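Transposable element Tc3 transposase (Caenorhabditis elegans, PDB 1TC3) binds the terminal nucleotides of the Tc3 inverted repeats through this specific DNA-binding domain and, as the whole transposase, cuts at the element's ends to excise and move it. Local coordinates at residues C[20-23]-C[24-28]. Numbering follows the deposited sequence.
With nucleotides of chain A.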
loop_
_atom_site.group_PDB
_atom_site.type_symbol
_atom_site.label_atom_id
_atom_site.label_comp_id
_atom_site.label_asym_id
_atom_site.label_seq_id
_atom_site.Cartn_x
_atom_site.Cartn_y
_atom_site.Cartn_z
ATOM N N LEU C 20 -11.514 3.370 -4.065
ATOM C CA LEU C 20 -11.842 3.825 -5.390
ATOM C C LEU C 20 -11.643 2.727 -6.423
ATOM O O LEU C 20 -11.888 2.893 -7.608
ATOM C CB LEU C 20 -11.047 5.086 -5.726
ATOM C CG LEU C 20 -11.396 6.241 -4.809
ATOM C CD1 LEU C 20 -10.431 7.377 -5.049
ATOM C CD2 LEU C 20 -12.745 6.747 -5.225
ATOM N N ASN C 21 -11.219 1.572 -5.957
ATOM C CA ASN C 21 -11.053 0.464 -6.869
ATOM C C ASN C 21 -9.934 0.666 -7.868
ATOM O O ASN C 21 -9.991 0.183 -8.986
ATOM C CB ASN C 21 -12.383 0.131 -7.596
ATOM C CG ASN C 21 -13.428 -0.566 -6.738
ATOM O OD1 ASN C 21 -13.234 -1.697 -6.273
ATOM N ND2 ASN C 21 -14.559 0.103 -6.551
ATOM N N VAL C 22 -8.884 1.375 -7.484
ATOM C CA VAL C 22 -7.767 1.605 -8.385
ATOM C C VAL C 22 -7.018 0.335 -8.516
ATOM O O VAL C 22 -7.044 -0.502 -7.629
ATOM C CB VAL C 22 -6.838 2.644 -7.821
ATOM C CG1 VAL C 22 -5.504 2.619 -8.592
ATOM C CG2 VAL C 22 -7.490 4.007 -7.860
ATOM N N SER C 23 -6.350 0.185 -9.622
ATOM C CA SER C 23 -5.605 -1.009 -9.868
ATOM C C SER C 23 -4.294 -0.949 -9.155
ATOM O O SER C 23 -3.743 0.137 -8.972
ATOM C CB SER C 23 -5.340 -1.204 -11.343
ATOM O OG SER C 23 -4.231 -0.420 -11.712
ATOM N N LEU C 24 -3.832 -2.154 -8.814
ATOM C CA LEU C 24 -2.574 -2.323 -8.159
ATOM C C LEU C 24 -1.531 -1.504 -8.869
ATOM O O LEU C 24 -0.812 -0.660 -8.299
ATOM C CB LEU C 24 -2.101 -3.774 -8.189
ATOM C CG LEU C 24 -1.588 -4.274 -6.846
ATOM C CD1 LEU C 24 -2.748 -4.145 -5.885
ATOM C CD2 LEU C 24 -1.200 -5.750 -6.915
ATOM N N HIS C 25 -1.462 -1.765 -10.150
ATOM C CA HIS C 25 -0.464 -1.109 -10.935
ATOM C C HIS C 25 -0.591 0.391 -10.902
ATOM O O HIS C 25 0.388 1.092 -10.878
ATOM C CB HIS C 25 -0.539 -1.606 -12.382
ATOM C CG HIS C 25 0.231 -2.815 -12.729
ATOM N ND1 HIS C 25 1.522 -2.732 -13.276
ATOM C CD2 HIS C 25 -0.125 -4.115 -12.664
ATOM C CE1 HIS C 25 1.941 -3.980 -13.539
ATOM N NE2 HIS C 25 0.957 -4.836 -13.187
ATOM N N GLU C 26 -1.790 0.920 -10.959
ATOM C CA GLU C 26 -1.870 2.360 -10.970
ATOM C C GLU C 26 -1.443 2.927 -9.622
ATOM O O GLU C 26 -0.748 3.948 -9.482
ATOM C CB GLU C 26 -3.241 2.868 -11.417
ATOM C CG GLU C 26 -3.243 4.389 -11.685
ATOM C CD GLU C 26 -4.562 4.855 -12.239
ATOM O OE1 GLU C 26 -5.557 4.064 -11.926
ATOM O OE2 GLU C 26 -4.688 5.861 -12.925
ATOM N N MET C 27 -1.846 2.198 -8.599
ATOM C CA MET C 27 -1.524 2.527 -7.228
ATOM C C MET C 27 -0.007 2.677 -7.096
ATOM O O MET C 27 0.526 3.660 -6.611
ATOM C CB MET C 27 -2.040 1.353 -6.381
ATOM C CG MET C 27 -3.385 1.651 -5.763
ATOM S SD MET C 27 -4.006 0.305 -4.730
ATOM C CE MET C 27 -5.515 1.162 -4.198
ATOM N N SER C 28 0.742 1.707 -7.567
ATOM C CA SER C 28 2.170 1.865 -7.458
ATOM C C SER C 28 2.615 3.093 -8.137
ATOM O O SER C 28 3.419 3.836 -7.642
ATOM C CB SER C 28 2.952 0.756 -8.139
ATOM O OG SER C 28 2.549 -0.468 -7.569
ATOM P P DG A 7 -3.918 -4.930 -11.470
ATOM O OP1 DG A 7 -4.937 -4.912 -10.396
ATOM O OP2 DG A 7 -2.683 -4.133 -11.532
ATOM O "O5'" DG A 7 -3.448 -6.428 -11.487
ATOM C "C5'" DG A 7 -4.503 -7.309 -11.270
ATOM C "C4'" DG A 7 -4.097 -8.677 -11.743
ATOM O "O4'" DG A 7 -3.514 -8.630 -13.067
ATOM C "C3'" DG A 7 -2.925 -9.210 -10.985
ATOM O "O3'" DG A 7 -3.352 -9.571 -9.703
ATOM C "C2'" DG A 7 -2.570 -10.426 -11.845
ATOM C "C1'" DG A 7 -2.614 -9.728 -13.187
ATOM N N9 DG A 7 -1.334 -9.145 -13.391
ATOM C C8 DG A 7 -1.021 -7.826 -13.277
ATOM N N7 DG A 7 0.247 -7.602 -13.499
ATOM C C5 DG A 7 0.794 -8.867 -13.732
ATOM C C6 DG A 7 2.126 -9.269 -13.982
ATOM O O6 DG A 7 3.161 -8.591 -14.096
ATOM N N1 DG A 7 2.217 -10.619 -14.156
ATOM C C2 DG A 7 1.190 -11.506 -14.064
ATOM N N2 DG A 7 1.528 -12.785 -14.276
ATOM N N3 DG A 7 -0.062 -11.163 -13.808
ATOM C C4 DG A 7 -0.167 -9.832 -13.613
ATOM P P DG A 6 -3.120 -0.632 -15.434
ATOM O OP1 DG A 6 -3.763 0.412 -14.647
ATOM O OP2 DG A 6 -1.662 -0.771 -15.474
ATOM O "O5'" DG A 6 -3.631 -2.079 -15.041
ATOM C "C5'" DG A 6 -4.970 -2.505 -14.968
ATOM C "C4'" DG A 6 -5.053 -4.032 -15.088
ATOM O "O4'" DG A 6 -4.431 -4.483 -16.314
ATOM C "C3'" DG A 6 -4.249 -4.850 -14.105
ATOM O "O3'" DG A 6 -4.767 -4.706 -12.809
ATOM C "C2'" DG A 6 -4.532 -6.220 -14.723
ATOM C "C1'" DG A 6 -4.164 -5.879 -16.155
ATOM N N9 DG A 6 -2.757 -6.077 -16.358
ATOM C C8 DG A 6 -1.861 -5.048 -16.458
ATOM N N7 DG A 6 -0.631 -5.450 -16.660
ATOM C C5 DG A 6 -0.737 -6.826 -16.719
ATOM C C6 DG A 6 0.266 -7.804 -16.883
ATOM O O6 DG A 6 1.503 -7.638 -17.023
ATOM N N1 DG A 6 -0.296 -9.080 -16.871
ATOM C C2 DG A 6 -1.644 -9.342 -16.693
ATOM N N2 DG A 6 -2.014 -10.621 -16.686
ATOM N N3 DG A 6 -2.585 -8.428 -16.512
ATOM C C4 DG A 6 -2.051 -7.211 -16.525
#
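Ser23 OG is gripped from two directions: it accepts the backbone N-H of Glu26, with OG 2.9 Å from Glu26 N, and donates its proton to the DNA backbone, OG lying 3.1 Å from OP1 of DG6 of chain A. Serine suits this N-cap of helix 24-31 because its hydroxyl can do both jobs at once; chi1 of 82° sets OG between its own backbone N and carbonyl carbon, turned toward the N-H of Glu26. Ser23 O then takes the N-H of Met27, O to N 2.8 Å, in a nearly straight bond that opens the helix proper. Just before the cap, Val22 lays CG1 across the start of the Glu26 side chain, 3.6 Å from Glu26 CB, and against Met27 CG; beta-branched and apolar, it joins Met27 in packing on Met17 of helix 8-19. At the start of helix 24-31, the N-H of Leu24 bonds weakly to OP1 of DG7 of chain A; a bond from His25 N to OP2 is doubtful, the place of OP2 being uncertain. His25 reaches past the phosphates, and its NE2 donates to N7 of the DG7 base at 2.9 Å, a purine acceptor on the major-groove edge. With an alanine in its place, the imidazole donor is gone and N7 of DG7 of chain A would probably lose this hydrogen bond. The capping hydroxyl thus binds a phosphate where the helix dipole would favour anions, helix N-H groups probably adding to the hold, while one imidazole contacts a base, so that backbone anchoring and base contact come together at the first turn of the second helix of this helix-turn-helix domain.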